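Local coordinates for protein 3-dehydroshikimate dehydratase (Bacillus anthracis, PDB 3DX5) that catalyses the manganese-dependent dehydration of 3-dehydroshikimate to 3,4-dihydroxybenzoate, a building block of the siderophore petrobactin, at residues 3-8 against 18-23; 157-162 against 188-193. All coordinates share one frame; numbering follows the deposited sequence.

Contact 1: 3-8 against 18-23; sequences YSLCTI and TDIVQF. With DHB (3,4-dihydroxybenzoic acid), chain D.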
loop_
_atom_site.group_PDB
_atom_site.type_symbol
_atom_site.label_atom_id
_atom_site.label_comp_id
_atom_site.label_asym_id
_atom_site.label_seq_id
_atom_site.Cartn_x
_atom_site.Cartn_y
_atom_site.Cartn_z
ATOM N N TYR A 3 -5.600 -9.929 22.411
ATOM C CA TYR A 3 -5.356 -9.917 20.973
ATOM C C TYR A 3 -5.643 -8.541 20.426
ATOM O O TYR A 3 -6.603 -7.855 20.861
ATOM C CB TYR A 3 -6.227 -10.960 20.249
ATOM C CG TYR A 3 -5.790 -12.332 20.623
ATOM C CD1 TYR A 3 -4.599 -12.850 20.091
ATOM C CD2 TYR A 3 -6.513 -13.101 21.541
ATOM C CE1 TYR A 3 -4.126 -14.120 20.476
ATOM C CE2 TYR A 3 -6.060 -14.402 21.936
ATOM C CZ TYR A 3 -4.846 -14.880 21.396
ATOM O OH TYR A 3 -4.334 -16.119 21.747
ATOM N N SER A 4 -4.836 -8.160 19.451
ATOM C CA SER A 4 -5.083 -6.938 18.736
ATOM C C SER A 4 -5.183 -7.167 17.229
ATOM O O SER A 4 -4.649 -8.120 16.670
ATOM C CB SER A 4 -4.028 -5.861 19.072
ATOM O OG SER A 4 -2.718 -6.404 19.053
ATOM N N LEU A 5 -5.858 -6.237 16.584
ATOM C CA LEU A 5 -6.019 -6.212 15.159
ATOM C C LEU A 5 -5.026 -5.148 14.615
ATOM O O LEU A 5 -4.880 -4.105 15.232
ATOM C CB LEU A 5 -7.477 -5.772 14.959
ATOM C CG LEU A 5 -8.010 -5.454 13.604
ATOM C CD1 LEU A 5 -9.502 -5.567 13.640
ATOM C CD2 LEU A 5 -7.588 -4.023 13.257
ATOM N N CYS A 6 -4.376 -5.375 13.478
ATOM C CA CYS A 6 -3.527 -4.346 12.854
ATOM C C CYS A 6 -4.267 -3.697 11.717
ATOM O O CYS A 6 -4.722 -4.398 10.815
ATOM C CB CYS A 6 -2.328 -4.948 12.149
ATOM S SG CYS A 6 -1.497 -6.106 13.068
ATOM N N THR A 7 -4.322 -2.376 11.706
ATOM C CA THR A 7 -4.933 -1.670 10.558
ATOM C C THR A 7 -4.159 -1.866 9.236
ATOM O O THR A 7 -4.749 -1.738 8.182
ATOM C CB THR A 7 -5.172 -0.178 10.855
ATOM O OG1 THR A 7 -3.924 0.520 10.868
ATOM C CG2 THR A 7 -5.885 -0.013 12.227
ATOM N N ILE A 8 -2.865 -2.228 9.302
ATOM C CA ILE A 8 -2.139 -2.603 8.081
ATOM C C ILE A 8 -2.816 -3.775 7.304
ATOM O O ILE A 8 -2.679 -3.865 6.099
ATOM C CB ILE A 8 -0.640 -2.928 8.365
ATOM C CG1 ILE A 8 0.205 -2.861 7.070
ATOM C CG2 ILE A 8 -0.468 -4.256 9.168
ATOM C CD1 ILE A 8 1.799 -2.918 7.335
ATOM N N THR A 18 -13.966 4.094 11.932
ATOM C CA THR A 18 -15.168 3.745 12.680
ATOM C C THR A 18 -15.529 2.270 12.440
ATOM O O THR A 18 -15.818 1.551 13.395
ATOM C CB THR A 18 -16.372 4.639 12.303
ATOM O OG1 THR A 18 -16.100 6.005 12.666
ATOM C CG2 THR A 18 -17.681 4.156 13.016
ATOM N N ASP A 19 -15.475 1.816 11.177
ATOM C CA ASP A 19 -15.781 0.421 10.865
ATOM C C ASP A 19 -14.719 -0.569 11.352
ATOM O O ASP A 19 -15.044 -1.696 11.769
ATOM C CB ASP A 19 -16.023 0.237 9.375
ATOM C CG ASP A 19 -17.362 0.830 8.934
ATOM O OD1 ASP A 19 -18.187 1.250 9.795
ATOM O OD2 ASP A 19 -17.598 0.859 7.716
ATOM N N ILE A 20 -13.454 -0.174 11.317
ATOM C CA ILE A 20 -12.421 -1.011 11.958
ATOM C C ILE A 20 -12.648 -1.182 13.486
ATOM O O ILE A 20 -12.574 -2.310 14.027
ATOM C CB ILE A 20 -11.049 -0.479 11.694
ATOM C CG1 ILE A 20 -10.675 -0.776 10.233
ATOM C CG2 ILE A 20 -10.021 -1.140 12.662
ATOM C CD1 ILE A 20 -9.392 -0.167 9.849
ATOM N N VAL A 21 -12.950 -0.080 14.169
ATOM C CA VAL A 21 -13.172 -0.148 15.593
ATOM C C VAL A 21 -14.359 -1.069 15.866
ATOM O O VAL A 21 -14.304 -1.903 16.760
ATOM C CB VAL A 21 -13.399 1.252 16.196
ATOM C CG1 VAL A 21 -13.921 1.136 17.649
ATOM C CG2 VAL A 21 -12.133 2.085 16.142
ATOM N N GLN A 22 -15.445 -0.908 15.106
ATOM C CA GLN A 22 -16.659 -1.726 15.310
ATOM C C GLN A 22 -16.342 -3.216 15.047
ATOM O O GLN A 22 -16.754 -4.084 15.814
ATOM C CB GLN A 22 -17.816 -1.249 14.399
ATOM C CG GLN A 22 -19.126 -2.068 14.534
ATOM C CD GLN A 22 -19.623 -2.146 15.987
ATOM O OE1 GLN A 22 -19.622 -1.150 16.716
ATOM N NE2 GLN A 22 -20.060 -3.330 16.400
ATOM N N PHE A 23 -15.628 -3.505 13.961
ATOM C CA PHE A 23 -15.204 -4.877 13.693
ATOM C C PHE A 23 -14.336 -5.445 14.840
ATOM O O PHE A 23 -14.512 -6.587 15.261
ATOM C CB PHE A 23 -14.450 -4.958 12.375
ATOM C CG PHE A 23 -13.929 -6.321 12.070
ATOM C CD1 PHE A 23 -14.750 -7.278 11.462
ATOM C CD2 PHE A 23 -12.618 -6.670 12.403
ATOM C CE1 PHE A 23 -14.256 -8.582 11.185
ATOM C CE2 PHE A 23 -12.125 -7.954 12.147
ATOM C CZ PHE A 23 -12.945 -8.906 11.523
HETATM C C1 DHB D . 5.703 -5.393 7.821
HETATM C C2 DHB D . 5.728 -6.253 8.914
HETATM C C3 DHB D . 6.037 -7.607 8.745
HETATM O O3 DHB D . 6.086 -8.513 9.771
HETATM C C4 DHB D . 6.362 -8.084 7.398
HETATM O O4 DHB D . 6.664 -9.396 7.275
HETATM C C5 DHB D . 6.364 -7.208 6.316
HETATM C C6 DHB D . 6.026 -5.862 6.544
HETATM C C DHB D . 5.341 -3.934 8.041
HETATM O O1 DHB D . 5.336 -3.091 7.137
HETATM O O2 DHB D . 4.987 -3.526 9.257
#

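Contact 2: 157-162 against 188-193; sequences ELLGEV and QQLRPW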
loop_
_atom_site.group_PDB
_atom_site.type_symbol
_atom_site.label_atom_id
_atom_site.label_comp_id
_atom_site.label_asym_id
_atom_site.label_seq_id
_atom_site.Cartn_x
_atom_site.Cartn_y
_atom_site.Cartn_z
ATOM N N GLU A 157 22.518 -9.030 21.108
ATOM C CA GLU A 157 23.685 -8.182 21.036
ATOM C C GLU A 157 23.306 -6.682 20.873
ATOM O O GLU A 157 23.817 -5.831 21.579
ATOM C CB GLU A 157 24.517 -8.656 19.863
ATOM C CG GLU A 157 25.761 -7.918 19.689
ATOM C CD GLU A 157 26.877 -8.604 20.428
ATOM O OE1 GLU A 157 27.727 -9.242 19.744
ATOM O OE2 GLU A 157 26.881 -8.538 21.690
ATOM N N LEU A 158 22.411 -6.384 19.928
ATOM C CA LEU A 158 21.938 -5.010 19.694
ATOM C C LEU A 158 21.388 -4.360 20.972
ATOM O O LEU A 158 21.674 -3.197 21.264
ATOM C CB LEU A 158 20.847 -5.004 18.622
ATOM C CG LEU A 158 20.555 -3.617 18.036
ATOM C CD1 LEU A 158 21.802 -3.005 17.349
ATOM C CD2 LEU A 158 19.436 -3.747 17.024
ATOM N N LEU A 159 20.579 -5.121 21.711
ATOM C CA LEU A 159 19.953 -4.627 22.946
ATOM C C LEU A 159 21.020 -4.274 23.986
ATOM O O LEU A 159 20.928 -3.244 24.687
ATOM C CB LEU A 159 18.985 -5.666 23.512
ATOM C CG LEU A 159 17.713 -5.887 22.679
ATOM C CD1 LEU A 159 17.045 -7.198 23.116
ATOM C CD2 LEU A 159 16.711 -4.680 22.784
ATOM N N GLY A 160 22.047 -5.113 24.054
ATOM C CA GLY A 160 23.178 -4.847 24.945
ATOM C C GLY A 160 24.027 -3.695 24.432
ATOM O O GLY A 160 24.572 -2.952 25.224
ATOM N N GLU A 161 24.123 -3.502 23.114
ATOM C CA GLU A 161 24.964 -2.409 22.590
ATOM C C GLU A 161 24.306 -1.035 22.796
ATOM O O GLU A 161 24.986 -0.035 23.115
ATOM C CB GLU A 161 25.287 -2.637 21.105
ATOM C CG GLU A 161 26.200 -3.857 20.814
ATOM C CD GLU A 161 26.158 -4.343 19.336
ATOM O OE1 GLU A 161 25.115 -4.278 18.650
ATOM O OE2 GLU A 161 27.200 -4.822 18.842
ATOM N N VAL A 162 22.994 -0.952 22.581
ATOM C CA VAL A 162 22.280 0.317 22.783
ATOM C C VAL A 162 22.197 0.633 24.290
ATOM O O VAL A 162 22.469 1.777 24.723
ATOM C CB VAL A 162 20.860 0.304 22.156
ATOM C CG1 VAL A 162 20.065 1.558 22.562
ATOM C CG2 VAL A 162 20.923 0.198 20.607
ATOM N N GLN A 188 11.913 -16.786 25.641
ATOM C CA GLN A 188 12.465 -16.867 26.982
ATOM C C GLN A 188 13.699 -15.976 27.076
ATOM O O GLN A 188 13.902 -15.298 28.101
ATOM C CB GLN A 188 12.792 -18.312 27.424
ATOM C CG GLN A 188 11.522 -19.151 27.703
ATOM C CD GLN A 188 11.785 -20.644 27.823
ATOM O OE1 GLN A 188 12.900 -21.120 27.602
ATOM N NE2 GLN A 188 10.744 -21.393 28.169
ATOM N N GLN A 189 14.484 -15.936 26.002
ATOM C CA GLN A 189 15.704 -15.146 25.996
ATOM C C GLN A 189 15.420 -13.682 25.845
ATOM O O GLN A 189 16.140 -12.878 26.415
ATOM C CB GLN A 189 16.679 -15.607 24.903
ATOM C CG GLN A 189 17.358 -16.933 25.263
ATOM C CD GLN A 189 18.378 -17.339 24.231
ATOM O OE1 GLN A 189 19.357 -16.636 24.008
ATOM N NE2 GLN A 189 18.169 -18.500 23.603
ATOM N N LEU A 190 14.387 -13.330 25.086
ATOM C CA LEU A 190 14.051 -11.918 24.846
ATOM C C LEU A 190 13.054 -11.317 25.844
ATOM O O LEU A 190 12.821 -10.100 25.815
ATOM C CB LEU A 190 13.534 -11.695 23.416
ATOM C CG LEU A 190 14.588 -11.829 22.296
ATOM C CD1 LEU A 190 13.878 -12.028 20.966
ATOM C CD2 LEU A 190 15.501 -10.590 22.289
ATOM N N ARG A 191 12.492 -12.168 26.714
ATOM C CA ARG A 191 11.483 -11.739 27.677
ATOM C C ARG A 191 11.682 -10.375 28.392
ATOM O O ARG A 191 10.723 -9.604 28.481
ATOM C CB ARG A 191 11.157 -12.828 28.717
ATOM C CG ARG A 191 9.758 -12.560 29.350
ATOM C CD ARG A 191 9.313 -13.658 30.309
ATOM N NE ARG A 191 8.016 -13.321 30.906
ATOM C CZ ARG A 191 7.199 -14.195 31.491
ATOM N NH1 ARG A 191 7.526 -15.487 31.573
ATOM N NH2 ARG A 191 6.053 -13.767 32.009
ATOM N N PRO A 192 12.893 -10.083 28.909
ATOM C CA PRO A 192 13.069 -8.814 29.611
ATOM C C PRO A 192 12.784 -7.565 28.762
ATOM O O PRO A 192 12.481 -6.518 29.334
ATOM C CB PRO A 192 14.549 -8.835 30.029
ATOM C CG PRO A 192 14.874 -10.291 30.179
ATOM C CD PRO A 192 14.112 -10.919 28.997
ATOM N N TRP A 193 12.859 -7.680 27.433
ATOM C CA TRP A 193 12.638 -6.545 26.521
ATOM C C TRP A 193 11.311 -6.560 25.765
ATOM O O TRP A 193 10.967 -5.608 25.099
ATOM C CB TRP A 193 13.774 -6.479 25.493
ATOM C CG TRP A 193 15.081 -6.284 26.139
ATOM C CD1 TRP A 193 15.640 -5.090 26.505
ATOM C CD2 TRP A 193 16.004 -7.312 26.562
ATOM N NE1 TRP A 193 16.864 -5.310 27.096
ATOM C CE2 TRP A 193 17.112 -6.659 27.148
ATOM C CE3 TRP A 193 16.004 -8.716 26.487
ATOM C CZ2 TRP A 193 18.227 -7.369 27.676
ATOM C CZ3 TRP A 193 17.101 -9.425 27.013
ATOM C CH2 TRP A 193 18.199 -8.748 27.592
#

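Contact 1: 3-8 against 18-23
Leu5 carries the apolar packing here, reaching from the strand to Ile20 and Phe23 of the helix with one methyl for each. CD1 meets the Phe23 ring at its edge and in its plane, 3.5 Å from CD2 of Phe23, so the methyl touches the ring's rim and not its pi face. The other branch, CD2 of Leu5, lies 3.8 Å from CG2 of Ile20. Leu5 can serve both because CG swings opposite the backbone N (chi1 172°), carrying the fork out between two helix residues one turn apart. Further along, CG2 of Thr7 comes within 4.2 Å of CD1 of Ile20, a looser methyl contact.

Strand 2-6 and helix 17-26 open the first beta-alpha-beta unit of the TIM barrel, completed by strand 31-35. Leu5 points outward from the barrel wall, while Cys6 next to it turns its side chain away from the helix, the alternation expected of a strand. Branched and aromatic residues suit this buried layer, where no hydrogen bond joins the two segments. Ile20 also packs on Leu14 of the second subunit, and Phe23 leans on Leu263 of helix 259-272.

The polar end of Thr7 finds its partners outside the two segments. Threonine suits the place by having two characters: its methyl CG2 touches Ile20, while OG1 is hydrogen-bonded to His38 ND1 and Trp35 N.

Contact with the bound 3,4-dihydroxybenzoic acid falls to Ile8, part of the product pocket, whose CD1 lies 3.5 Å from carboxylate atom O1 of the ligand.

Contact 2: 157-162 against 188-193
The indole of Trp193 is covered on both faces: Leu159 lays its CD1 methyl on one, and Pro192, the preceding residue, sets CB against the opposite one, while the backbone O of Gln189 lies in plane at the edge. The contact lies in the outer layer of the TIM barrel, between helix 152-162 and segment 188-193, whose C-terminal part leads into strand 194-202. The CD1 of Leu159 sits 3.8 Å from the centroid of the five-membered ring and 23° off its normal, a CH-pi contact over the face. This methyl is shifted toward the ring fusion, its closest ring atom being CD2 of Trp193 at 3.6 Å. The second methyl, CD2 of Leu159, approaches CD1 of Trp193 at 3.9 Å, so both branches of the leucine lie against the pyrrole part of the indole.

Trp193 and Leu159 both also pack on Ile169 of strand 167-172. A broad, flat tryptophan suits this partly exposed position, since it can roof the buried leucine; Leu159, with two methyls, packs against the indole as well as Leu167 and Ile169 of the strand.

A backbone hydrogen bond from Trp193 N to Leu190 O, 2.9 Å long, fixes the backbone from which the indole projects; with chi1 at -61°, CG of Trp193 lies opposite the carbonyl carbon. Leu190, also buried, makes the smaller contact and leans on Leu152 and Leu156 of helix 152-162. Its branch CD2 ends 3.8 Å from CD1 of Leu159.

From the N terminus, contact 1 comes first: the chain leaves strand 2-6, makes a short loop past the product pocket and closes on itself through helix 17-26, with nine residues between the two segments. More than 130 residues later, contact 2 closes a wider loop, whose 25 intervening residues include strand 167-172 and helix 173-178. The two loops follow in series, neither nesting nor crossing. Contact 1 ties a barrel strand to the helix that follows it, whereas contact 2 joins the helix before strand 167-172 to the segment just ahead of strand 194-202. They lie on opposite sides of the chain's centre, their own centres 30 Å apart, without touching.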